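Local coordinates for protein ATP phosphoribosyltransferase (PDB 2VD3) that probably condenses ATP with 5-phosphoribose 1-diphosphate, magnesium-dependently, to open histidine biosynthesis, and is held here in a form inhibited by histidine, at residues Met50-Arg53 against Glu59-Ala62; Ala55-Phe60 against Lys185-Arg190; Thr71-Ile76 against Val83-Asp88; Lys226-Val231 against Gly251-His256. All blocks are in the same frame, centred on the assembly; numbering follows the deposited sequence.

Contact 1 of 4, residues Met50-Arg53 against Glu59-Ala62; sequences MFSR and EFVA
A Met-aromatic contact between M50 and F60, with S52 alongside, fastens the end of strand 47-52 to helix 57-63, the helix that follows it in the chain. M50 runs out extended from the strand, CG anti to the backbone N (chi1 -177°), and then bends at its last torsion (chi3 62°) to bring the methyl across. The two side chains meet at about a right angle, M50 CE lying 3.6 Å from F60 CD2. The sulfur comes in obliquely: M50 SD is 5.5 Å from the centroid of the F60 ring and 35° off its normal. S52 meets the ring differently, at the edge and near its plane, with OG 3.3 Å from F60 CD2 and CB 3.6 Å from F60 CE2. CD2 is thus touched by both a thioether methyl and a hydroxyl oxygen, in van der Waals contact. An alanine in place of F60 would probably leave the M50 methyl and the S52 edge contact without a partner and open a gap between strand and helix. Around the contact, M50 and S52 touch R6 and A8 of strand 5-10, while I152 and V154 of a second subunit pack on M50 and F60.

Contact 2 of 4, residues Ala55-Phe60 against Lys185-Arg190; sequences ADIPEF and KLIANR
No flat group mediates the meeting of I187 with I57 and P58; the one aromatic ring in the two segments, F60, looks elsewhere. One face of that ring carries the carbonyl oxygen of D56, lying 3.4 Å above the ring plane and displaced toward the rim. The same D56 O accepts the F60 backbone N at 3.0 Å, so one oxygen both accepts the F60 N-H and lies over the F60 ring. Across the contact the work falls to a single methyl. I187 holds CG1 between its backbone N and carbonyl carbon (chi1 56°), and the extended next torsion (chi2 170°) places CD1 against the helix. I187 CD1 lies 4.2 Å from P58 CA and 4.3 Å from I57 O. The side chain of I57 adds a looser touch, CG2 standing 4.4 Å from I187 CD1. P58 directs its CB away from the strand and therefore offers its backbone to the methyl rather than its ring. This is buried van der Waals packing of helix 57-63 on the sheet. I76 of helix 73-79 touches both P58 and I187, T71 of strand 68-72 touches I57 and P58, and strand 173-188, which bears I187, runs antiparallel to strands 68-72 and 84-88.

Contact 3 of 4, residues Thr71-Ile76 against Val83-Asp88; sequences TGYDLI and VEILED
I85 meets Y73 through the far end of its side chain. Its CB points from strand 84-88 toward helix 73-79; CG1 leaves anti to the carbonyl carbon (chi1 -64°), and an extended second torsion (chi2 167°) carries the chain on to CD1, the atom that touches the tyrosine. The methyl comes up to the ring edge, near the ring plane, CD1 of I85 being 3.9 Å from Y73 CE1 and 4.1 Å from Y73 CD1. The two side chains cross at about a right angle. Just before the strand a second pair meets, I76 CG2 against V83 CG2 at 3.7 Å, branch to branch. The helix itself begins after G72 at the N-cap, whose carbonyl O accepts I76 N at 3.2 Å. Strands 68-72 and 84-88 both pair antiparallel with strand 173-188, on either side of it, so the unit is a beta-alpha-beta crossover with one strand between its parallel partners. L86 and E87 both face L186, a classic beta bulge in strand 84-88. Chemically, the helix meets the strand through apolar van der Waals packing, with no hydrogen bond between the segments. I76 is buried, whereas I85 lies at the exposed side of the seam, while the charges of E87 and D88 are engaged elsewhere, by R204 and R208 and by R93 and K185.

Contact 4 of 4, residues Lys226-Val231 against Gly251-His256; sequences KNLDRV and GVVAVH
L228 lays its CD1 methyl against both V253 and V255, and with V231 this apolar packing makes up the direct contact of helix 228-234 with strand 252-260. L228 has CG anti to the backbone N (chi1 176°), which lays the side chain over the sheet. Its CD1 lies 3.7 Å from V253 CG2, the two side chains crossing at about a right angle, and 3.8 Å from V255 CG2, approached more obliquely. One turn later V231 reaches V255 tip to tip, CG1 of V231 standing 4.0 Å from CG1 of V255. V255 thus divides its two methyls, CG2 going to L228 and CG1 to V231.

No hydrogen bond crosses between the two segments. Within residues 226-231, R230 NH1 donates to N227 OD1 at 2.7 Å; the bond is bent, with an N-H...O angle of 135°, and the donor sits well above the carbonyl plane (58° out of it). In the strand, V253 and V255 bond through their backbones to I223 and L221 on one side, V252 and A254 to V246 and S244 on the other.

Helix and strand belong to the C-terminal domain, whose beta-alpha-beta-beta-alpha-beta order and antiparallel sheet fit a ferredoxin-like fold. L247 of another subunit also packs on L228. The alternation of the strand gives the contact its meaning: V253 and V255 present hydrocarbon to the helix, whereas H256, next along, touches the bound histidine, so a purely hydrophobic helix-sheet seam backs a strand that carries part of the regulatory ligand pocket.

Contacts 1, 2 and 3 form one continuous cluster, while contact 4 stands apart. Contacts 1 and 2 share helix 57-63 and have centres 6 Å apart; N189 ND2 probably bonds to V61 O at 2.9 Å, and I187 CD1 also packs on V61 CB at 3.8 Å. Contact 3 lies 7 Å from contact 2 by centres, joined through sheet pairing (L186 O to L86 N, 2.7 Å) and through P58 O against V83 CG1 at 3.5 Å. A bound magnesium ion lies about 8 Å from the V83 side chain. Contact 4 is centred about 50 Å from contact 2, in the C-terminal domain, where the V255 side chain is about 7 Å from bound histidine.

Contact 1 of 4, residues Met50-Arg53 against Glu59-Ala62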
loop_
_atom_site.group_PDB
_atom_site.type_symbol
_atom_site.label_atom_id
_atom_site.label_comp_id
_atom_site.label_asym_id
_atom_site.label_seq_id
_atom_site.Cartn_x
_atom_site.Cartn_y
_atom_site.Cartn_z
ATOM N N MET A 50 19.273 15.515 1.939
ATOM C CA MET A 50 18.968 14.769 0.731
ATOM C C MET A 50 18.516 13.353 1.071
ATOM O O MET A 50 19.264 12.582 1.679
ATOM C CB MET A 50 20.168 14.715 -0.221
ATOM C CG MET A 50 19.826 13.992 -1.525
ATOM S SD MET A 50 21.122 13.928 -2.770
ATOM C CE MET A 50 22.376 12.993 -1.895
ATOM N N PHE A 51 17.299 13.015 0.665
ATOM C CA PHE A 51 16.792 11.663 0.820
ATOM C C PHE A 51 17.369 10.717 -0.231
ATOM O O PHE A 51 17.102 10.837 -1.422
ATOM C CB PHE A 51 15.266 11.653 0.809
ATOM C CG PHE A 51 14.660 12.334 1.993
ATOM C CD1 PHE A 51 13.820 13.424 1.826
ATOM C CD2 PHE A 51 14.949 11.892 3.290
ATOM C CE1 PHE A 51 13.257 14.061 2.931
ATOM C CE2 PHE A 51 14.412 12.522 4.396
ATOM C CZ PHE A 51 13.560 13.608 4.221
ATOM N N SER A 52 18.161 9.770 0.244
ATOM C CA SER A 52 18.870 8.846 -0.599
ATOM C C SER A 52 18.632 7.452 -0.071
ATOM O O SER A 52 18.435 7.286 1.127
ATOM C CB SER A 52 20.364 9.160 -0.524
ATOM O OG SER A 52 20.635 10.475 -0.975
ATOM N N ARG A 53 18.640 6.452 -0.949
ATOM C CA ARG A 53 18.640 5.060 -0.506
ATOM C C ARG A 53 19.942 4.716 0.212
ATOM O O ARG A 53 21.028 5.160 -0.185
ATOM C CB ARG A 53 18.376 4.107 -1.674
ATOM C CG ARG A 53 16.877 3.883 -1.919
ATOM C CD ARG A 53 16.622 2.986 -3.104
ATOM N NE ARG A 53 15.196 2.904 -3.426
ATOM C CZ ARG A 53 14.698 2.286 -4.497
ATOM N NH1 ARG A 53 13.386 2.270 -4.702
ATOM N NH2 ARG A 53 15.503 1.683 -5.369
ATOM N N GLU A 59 28.638 6.112 -1.512
ATOM C CA GLU A 59 29.093 6.739 -2.756
ATOM C C GLU A 59 28.755 8.232 -2.896
ATOM O O GLU A 59 29.622 9.015 -3.287
ATOM C CB GLU A 59 28.598 5.955 -3.980
ATOM C CG GLU A 59 29.334 4.623 -4.181
ATOM C CD GLU A 59 30.831 4.791 -4.387
ATOM O OE1 GLU A 59 31.258 4.943 -5.548
ATOM O OE2 GLU A 59 31.590 4.758 -3.397
ATOM N N PHE A 60 27.516 8.623 -2.576
ATOM C CA PHE A 60 27.134 10.035 -2.622
ATOM C C PHE A 60 28.061 10.885 -1.762
ATOM O O PHE A 60 28.420 12.020 -2.136
ATOM C CB PHE A 60 25.681 10.263 -2.175
ATOM C CG PHE A 60 24.641 9.704 -3.118
ATOM C CD1 PHE A 60 24.965 9.344 -4.428
ATOM C CD2 PHE A 60 23.312 9.556 -2.690
ATOM C CE1 PHE A 60 23.980 8.834 -5.290
ATOM C CE2 PHE A 60 22.333 9.059 -3.546
ATOM C CZ PHE A 60 22.663 8.695 -4.844
ATOM N N VAL A 61 28.442 10.339 -0.611
ATOM C CA VAL A 61 29.340 11.025 0.303
ATOM C C VAL A 61 30.785 10.958 -0.182
ATOM O O VAL A 61 31.519 11.938 -0.075
ATOM C CB VAL A 61 29.192 10.490 1.757
ATOM C CG1 VAL A 61 30.210 11.136 2.700
ATOM C CG2 VAL A 61 27.758 10.721 2.271
ATOM N N ALA A 62 31.192 9.821 -0.739
ATOM C CA ALA A 62 32.563 9.675 -1.251
ATOM C C ALA A 62 32.828 10.659 -2.390
ATOM O O ALA A 62 33.913 11.228 -2.487
ATOM C CB ALA A 62 32.827 8.240 -1.707
#

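Contact 2 of 4, residues Ala55-Phe60 against Lys185-Arg190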
loop_
_atom_site.group_PDB
_atom_site.type_symbol
_atom_site.label_atom_id
_atom_site.label_comp_id
_atom_site.label_asym_id
_atom_site.label_seq_id
_atom_site.Cartn_x
_atom_site.Cartn_y
_atom_site.Cartn_z
ATOM N N ALA A 55 22.025 2.249 0.542
ATOM C CA ALA A 55 23.177 1.617 -0.089
ATOM C C ALA A 55 23.938 2.582 -0.999
ATOM O O ALA A 55 25.083 2.316 -1.367
ATOM C CB ALA A 55 22.764 0.361 -0.848
ATOM N N ASP A 56 23.301 3.697 -1.348
ATOM C CA ASP A 56 23.894 4.699 -2.232
ATOM C C ASP A 56 24.603 5.803 -1.454
ATOM O O ASP A 56 25.413 6.544 -2.004
ATOM C CB ASP A 56 22.806 5.330 -3.112
ATOM C CG ASP A 56 22.289 4.394 -4.175
ATOM O OD1 ASP A 56 21.105 4.520 -4.526
ATOM O OD2 ASP A 56 23.053 3.549 -4.687
ATOM N N ILE A 57 24.293 5.921 -0.167
ATOM C CA ILE A 57 24.883 6.972 0.661
ATOM C C ILE A 57 26.432 6.938 0.768
ATOM O O ILE A 57 27.071 7.984 0.705
ATOM C CB ILE A 57 24.200 7.048 2.043
ATOM C CG1 ILE A 57 22.715 7.414 1.860
ATOM C CG2 ILE A 57 24.920 8.044 2.936
ATOM C CD1 ILE A 57 21.910 7.623 3.142
ATOM N N PRO A 58 27.043 5.753 0.942
ATOM C CA PRO A 58 28.506 5.776 0.925
ATOM C C PRO A 58 29.096 6.484 -0.315
ATOM O O PRO A 58 29.926 7.378 -0.167
ATOM C CB PRO A 58 28.870 4.291 0.954
ATOM C CG PRO A 58 27.761 3.676 1.688
ATOM C CD PRO A 58 26.530 4.396 1.211
ATOM N N GLU A 59 28.638 6.112 -1.512
ATOM C CA GLU A 59 29.093 6.739 -2.756
ATOM C C GLU A 59 28.755 8.232 -2.896
ATOM O O GLU A 59 29.622 9.015 -3.287
ATOM C CB GLU A 59 28.598 5.955 -3.980
ATOM C CG GLU A 59 29.334 4.623 -4.181
ATOM C CD GLU A 59 30.831 4.791 -4.387
ATOM O OE1 GLU A 59 31.258 4.943 -5.548
ATOM O OE2 GLU A 59 31.590 4.758 -3.397
ATOM N N PHE A 60 27.516 8.623 -2.576
ATOM C CA PHE A 60 27.134 10.035 -2.622
ATOM C C PHE A 60 28.061 10.885 -1.762
ATOM O O PHE A 60 28.420 12.020 -2.136
ATOM C CB PHE A 60 25.681 10.263 -2.175
ATOM C CG PHE A 60 24.641 9.704 -3.118
ATOM C CD1 PHE A 60 24.965 9.344 -4.428
ATOM C CD2 PHE A 60 23.312 9.556 -2.690
ATOM C CE1 PHE A 60 23.980 8.834 -5.290
ATOM C CE2 PHE A 60 22.333 9.059 -3.546
ATOM C CZ PHE A 60 22.663 8.695 -4.844
ATOM N N LYS A 185 26.444 4.835 11.162
ATOM C CA LYS A 185 27.529 5.790 11.301
ATOM C C LYS A 185 27.138 7.131 10.723
ATOM O O LYS A 185 26.290 7.196 9.846
ATOM C CB LYS A 185 28.773 5.258 10.591
ATOM C CG LYS A 185 29.168 3.865 11.007
ATOM C CD LYS A 185 29.787 3.857 12.394
ATOM C CE LYS A 185 30.210 2.452 12.804
ATOM N NZ LYS A 185 31.000 2.457 14.073
ATOM N N LEU A 186 27.736 8.201 11.245
ATOM C CA LEU A 186 27.741 9.503 10.570
ATOM C C LEU A 186 29.050 9.594 9.808
ATOM O O LEU A 186 30.129 9.425 10.392
ATOM C CB LEU A 186 27.643 10.662 11.571
ATOM C CG LEU A 186 27.776 12.081 10.980
ATOM C CD1 LEU A 186 26.514 12.511 10.241
ATOM C CD2 LEU A 186 28.156 13.121 12.042
ATOM N N ILE A 187 28.958 9.855 8.504
ATOM C CA ILE A 187 30.159 9.921 7.659
ATOM C C ILE A 187 30.312 11.266 6.980
ATOM O O ILE A 187 29.384 12.076 6.975
ATOM C CB ILE A 187 30.221 8.795 6.584
ATOM C CG1 ILE A 187 28.976 8.807 5.692
ATOM C CG2 ILE A 187 30.454 7.439 7.237
ATOM C CD1 ILE A 187 29.084 7.900 4.474
ATOM N N ALA A 188 31.491 11.497 6.402
ATOM C CA ALA A 188 31.788 12.773 5.804
ATOM C C ALA A 188 32.714 12.660 4.603
ATOM O O ALA A 188 33.626 11.812 4.576
ATOM C CB ALA A 188 32.393 13.724 6.847
ATOM N N ASN A 189 32.466 13.527 3.622
ATOM C CA ASN A 189 33.379 13.738 2.531
ATOM C C ASN A 189 34.614 14.450 3.090
ATOM O O ASN A 189 34.499 15.320 3.961
ATOM C CB ASN A 189 32.701 14.583 1.452
ATOM C CG ASN A 189 33.586 14.822 0.260
ATOM O OD1 ASN A 189 34.325 15.798 0.218
ATOM N ND2 ASN A 189 33.527 13.930 -0.714
ATOM N N ARG A 190 35.793 14.073 2.604
ATOM C CA ARG A 190 37.023 14.662 3.095
ATOM C C ARG A 190 37.178 16.107 2.632
ATOM O O ARG A 190 37.521 16.994 3.423
ATOM C CB ARG A 190 38.213 13.833 2.654
ATOM C CG ARG A 190 39.482 14.231 3.332
ATOM C CD ARG A 190 40.594 13.332 2.884
ATOM N NE ARG A 190 41.892 13.750 3.409
ATOM C CZ ARG A 190 42.396 13.333 4.565
ATOM N NH1 ARG A 190 43.583 13.761 4.956
ATOM N NH2 ARG A 190 41.704 12.493 5.332
#

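Contact 3 of 4, residues Thr71-Ile76 against Val83-Asp88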
loop_
_atom_site.group_PDB
_atom_site.type_symbol
_atom_site.label_atom_id
_atom_site.label_comp_id
_atom_site.label_asym_id
_atom_site.label_seq_id
_atom_site.Cartn_x
_atom_site.Cartn_y
_atom_site.Cartn_z
ATOM N N THR A 71 24.403 6.301 7.407
ATOM C CA THR A 71 24.103 4.984 6.842
ATOM C C THR A 71 24.779 3.869 7.631
ATOM O O THR A 71 25.490 4.134 8.603
ATOM C CB THR A 71 24.400 4.898 5.300
ATOM O OG1 THR A 71 23.874 3.671 4.779
ATOM C CG2 THR A 71 25.880 4.993 4.989
ATOM N N GLY A 72 24.542 2.628 7.216
ATOM C CA GLY A 72 25.027 1.466 7.943
ATOM C C GLY A 72 26.456 1.163 7.579
ATOM O O GLY A 72 26.850 1.338 6.434
ATOM N N TYR A 73 27.229 0.707 8.564
ATOM C CA TYR A 73 28.638 0.358 8.385
ATOM C C TYR A 73 28.816 -0.762 7.363
ATOM O O TYR A 73 29.756 -0.738 6.574
ATOM C CB TYR A 73 29.254 -0.034 9.731
ATOM C CG TYR A 73 30.733 -0.349 9.686
ATOM C CD1 TYR A 73 31.670 0.629 9.348
ATOM C CD2 TYR A 73 31.199 -1.621 10.001
ATOM C CE1 TYR A 73 33.031 0.338 9.319
ATOM C CE2 TYR A 73 32.559 -1.923 9.968
ATOM C CZ TYR A 73 33.465 -0.939 9.630
ATOM O OH TYR A 73 34.809 -1.240 9.589
ATOM N N ASP A 74 27.910 -1.742 7.377
ATOM C CA ASP A 74 27.947 -2.823 6.396
ATOM C C ASP A 74 27.942 -2.297 4.961
ATOM O O ASP A 74 28.701 -2.769 4.114
ATOM C CB ASP A 74 26.801 -3.815 6.618
ATOM C CG ASP A 74 25.430 -3.141 6.752
ATOM O OD1 ASP A 74 24.478 -3.853 7.095
ATOM O OD2 ASP A 74 25.284 -1.922 6.528
ATOM N N LEU A 75 27.097 -1.308 4.705
ATOM C CA LEU A 75 26.955 -0.734 3.370
ATOM C C LEU A 75 28.213 0.049 2.994
ATOM O O LEU A 75 28.728 -0.106 1.893
ATOM C CB LEU A 75 25.666 0.112 3.259
ATOM C CG LEU A 75 24.350 -0.637 3.595
ATOM C CD1 LEU A 75 23.137 0.282 3.635
ATOM C CD2 LEU A 75 24.089 -1.805 2.645
ATOM N N ILE A 76 28.726 0.839 3.936
ATOM C CA ILE A 76 29.991 1.559 3.767
ATOM C C ILE A 76 31.122 0.585 3.437
ATOM O O ILE A 76 31.893 0.814 2.508
ATOM C CB ILE A 76 30.370 2.390 5.032
ATOM C CG1 ILE A 76 29.244 3.368 5.404
ATOM C CG2 ILE A 76 31.682 3.125 4.817
ATOM C CD1 ILE A 76 29.442 4.093 6.717
ATOM N N VAL A 83 35.377 7.410 2.419
ATOM C CA VAL A 83 34.670 8.348 3.298
ATOM C C VAL A 83 35.319 8.418 4.686
ATOM O O VAL A 83 35.964 7.464 5.112
ATOM C CB VAL A 83 33.191 7.935 3.468
ATOM C CG1 VAL A 83 32.453 8.041 2.141
ATOM C CG2 VAL A 83 33.091 6.507 4.039
ATOM N N GLU A 84 35.143 9.545 5.380
ATOM C CA GLU A 84 35.554 9.679 6.784
ATOM C C GLU A 84 34.389 9.316 7.718
ATOM O O GLU A 84 33.321 9.893 7.594
ATOM C CB GLU A 84 35.998 11.119 7.089
ATOM C CG GLU A 84 37.019 11.718 6.120
ATOM C CD GLU A 84 38.290 10.890 6.014
ATOM O OE1 GLU A 84 38.822 10.784 4.903
ATOM O OE2 GLU A 84 38.746 10.323 7.028
ATOM N N ILE A 85 34.595 8.372 8.636
ATOM C CA ILE A 85 33.591 8.061 9.669
ATOM C C ILE A 85 33.754 9.051 10.822
ATOM O O ILE A 85 34.814 9.115 11.432
ATOM C CB ILE A 85 33.694 6.589 10.197
ATOM C CG1 ILE A 85 33.401 5.580 9.081
ATOM C CG2 ILE A 85 32.736 6.355 11.375
ATOM C CD1 ILE A 85 33.777 4.140 9.437
ATOM N N LEU A 86 32.700 9.813 11.112
ATOM C CA LEU A 86 32.731 10.842 12.159
ATOM C C LEU A 86 32.271 10.372 13.541
ATOM O O LEU A 86 32.898 10.711 14.547
ATOM C CB LEU A 86 31.920 12.072 11.733
ATOM C CG LEU A 86 32.472 12.906 10.557
ATOM C CD1 LEU A 86 31.683 14.195 10.414
ATOM C CD2 LEU A 86 33.978 13.194 10.720
ATOM N N GLU A 87 31.173 9.614 13.584
ATOM C CA GLU A 87 30.569 9.153 14.837
ATOM C C GLU A 87 29.866 7.834 14.634
ATOM O O GLU A 87 29.303 7.583 13.567
ATOM C CB GLU A 87 29.508 10.140 15.347
ATOM C CG GLU A 87 29.980 11.544 15.662
ATOM C CD GLU A 87 30.999 11.589 16.780
ATOM O OE1 GLU A 87 31.891 12.447 16.716
ATOM O OE2 GLU A 87 30.907 10.781 17.722
ATOM N N ASP A 88 29.884 6.991 15.657
ATOM C CA ASP A 88 28.973 5.864 15.691
ATOM C C ASP A 88 27.677 6.371 16.304
ATOM O O ASP A 88 27.703 7.105 17.293
ATOM C CB ASP A 88 29.542 4.699 16.486
ATOM C CG ASP A 88 28.565 3.544 16.588
ATOM O OD1 ASP A 88 27.594 3.667 17.359
ATOM O OD2 ASP A 88 28.753 2.522 15.894
#

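Contact 4 of 4, residues Lys226-Val231 against Gly251-His256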
loop_
_atom_site.group_PDB
_atom_site.type_symbol
_atom_site.label_atom_id
_atom_site.label_comp_id
_atom_site.label_asym_id
_atom_site.label_seq_id
_atom_site.Cartn_x
_atom_site.Cartn_y
_atom_site.Cartn_z
ATOM N N LYS A 226 16.244 15.721 57.074
ATOM C CA LYS A 226 16.849 14.734 57.978
ATOM C C LYS A 226 17.445 13.536 57.227
ATOM O O LYS A 226 18.342 12.856 57.735
ATOM C CB LYS A 226 15.833 14.265 59.032
ATOM C CG LYS A 226 14.528 13.726 58.450
ATOM C CD LYS A 226 13.476 13.516 59.526
ATOM C CE LYS A 226 12.132 13.156 58.903
ATOM N NZ LYS A 226 11.042 13.142 59.916
ATOM N N ASN A 227 16.950 13.300 56.015
ATOM C CA ASN A 227 17.407 12.194 55.181
ATOM C C ASN A 227 18.226 12.614 53.953
ATOM O O ASN A 227 18.632 11.765 53.160
ATOM C CB ASN A 227 16.212 11.333 54.767
ATOM C CG ASN A 227 15.548 10.655 55.949
ATOM O OD1 ASN A 227 16.216 10.048 56.785
ATOM N ND2 ASN A 227 14.223 10.753 56.024
ATOM N N LEU A 228 18.480 13.916 53.814
ATOM C CA LEU A 228 19.255 14.463 52.690
ATOM C C LEU A 228 20.633 13.812 52.502
ATOM O O LEU A 228 21.144 13.753 51.383
ATOM C CB LEU A 228 19.397 15.993 52.817
ATOM C CG LEU A 228 20.258 16.783 51.809
ATOM C CD1 LEU A 228 19.721 16.670 50.375
ATOM C CD2 LEU A 228 20.404 18.248 52.214
ATOM N N ASP A 229 21.226 13.324 53.588
ATOM C CA ASP A 229 22.551 12.702 53.529
ATOM C C ASP A 229 22.579 11.372 52.760
ATOM O O ASP A 229 23.442 11.167 51.901
ATOM C CB ASP A 229 23.141 12.530 54.935
ATOM C CG ASP A 229 22.189 11.834 55.896
ATOM O OD1 ASP A 229 20.956 11.877 55.672
ATOM O OD2 ASP A 229 22.680 11.250 56.889
ATOM N N ARG A 230 21.637 10.478 53.056
ATOM C CA ARG A 230 21.574 9.181 52.375
ATOM C C ARG A 230 21.242 9.314 50.883
ATOM O O ARG A 230 21.616 8.455 50.081
ATOM C CB ARG A 230 20.603 8.230 53.083
ATOM C CG ARG A 230 21.157 7.663 54.391
ATOM C CD ARG A 230 20.196 6.686 55.060
ATOM N NE ARG A 230 18.926 7.314 55.427
ATOM C CZ ARG A 230 18.002 6.754 56.206
ATOM N NH1 ARG A 230 16.882 7.410 56.470
ATOM N NH2 ARG A 230 18.193 5.545 56.722
ATOM N N VAL A 231 20.560 10.402 50.525
ATOM C CA VAL A 231 20.242 10.711 49.129
ATOM C C VAL A 231 21.485 11.146 48.331
ATOM O O VAL A 231 21.563 10.890 47.126
ATOM C CB VAL A 231 19.112 11.771 49.022
ATOM C CG1 VAL A 231 18.796 12.098 47.564
ATOM C CG2 VAL A 231 17.853 11.285 49.736
ATOM N N GLY A 251 11.113 20.854 56.862
ATOM C CA GLY A 251 12.296 21.259 56.112
ATOM C C GLY A 251 12.519 20.260 54.988
ATOM O O GLY A 251 13.345 19.355 55.100
ATOM N N VAL A 252 11.753 20.412 53.912
ATOM C CA VAL A 252 11.866 19.535 52.753
ATOM C C VAL A 252 12.745 20.207 51.712
ATOM O O VAL A 252 12.612 21.405 51.458
ATOM C CB VAL A 252 10.478 19.196 52.150
ATOM C CG1 VAL A 252 10.612 18.536 50.780
ATOM C CG2 VAL A 252 9.701 18.296 53.087
ATOM N N VAL A 253 13.659 19.434 51.132
ATOM C CA VAL A 253 14.412 19.889 49.966
ATOM C C VAL A 253 14.018 19.097 48.718
ATOM O O VAL A 253 13.371 18.050 48.815
ATOM C CB VAL A 253 15.956 19.860 50.192
ATOM C CG1 VAL A 253 16.354 20.789 51.340
ATOM C CG2 VAL A 253 16.462 18.451 50.444
ATOM N N ALA A 254 14.380 19.630 47.555
ATOM C CA ALA A 254 14.217 18.938 46.282
ATOM C C ALA A 254 15.603 18.608 45.756
ATOM O O ALA A 254 16.498 19.455 45.776
ATOM C CB ALA A 254 13.467 19.803 45.290
ATOM N N VAL A 255 15.789 17.371 45.310
ATOM C CA VAL A 255 17.100 16.919 44.870
ATOM C C VAL A 255 17.015 16.430 43.432
ATOM O O VAL A 255 16.161 15.594 43.111
ATOM C CB VAL A 255 17.636 15.779 45.762
ATOM C CG1 VAL A 255 19.033 15.367 45.328
ATOM C CG2 VAL A 255 17.644 16.191 47.219
ATOM N N HIS A 256 17.866 16.971 42.559
ATOM C CA HIS A 256 17.932 16.542 41.157
ATOM C C HIS A 256 19.326 16.005 40.792
ATOM O O HIS A 256 20.332 16.594 41.188
ATOM C CB HIS A 256 17.563 17.693 40.201
ATOM C CG HIS A 256 16.494 18.618 40.716
ATOM N ND1 HIS A 256 16.529 19.979 40.501
ATOM C CD2 HIS A 256 15.365 18.381 41.429
ATOM C CE1 HIS A 256 15.470 20.540 41.056
ATOM N NE2 HIS A 256 14.749 19.593 41.629
#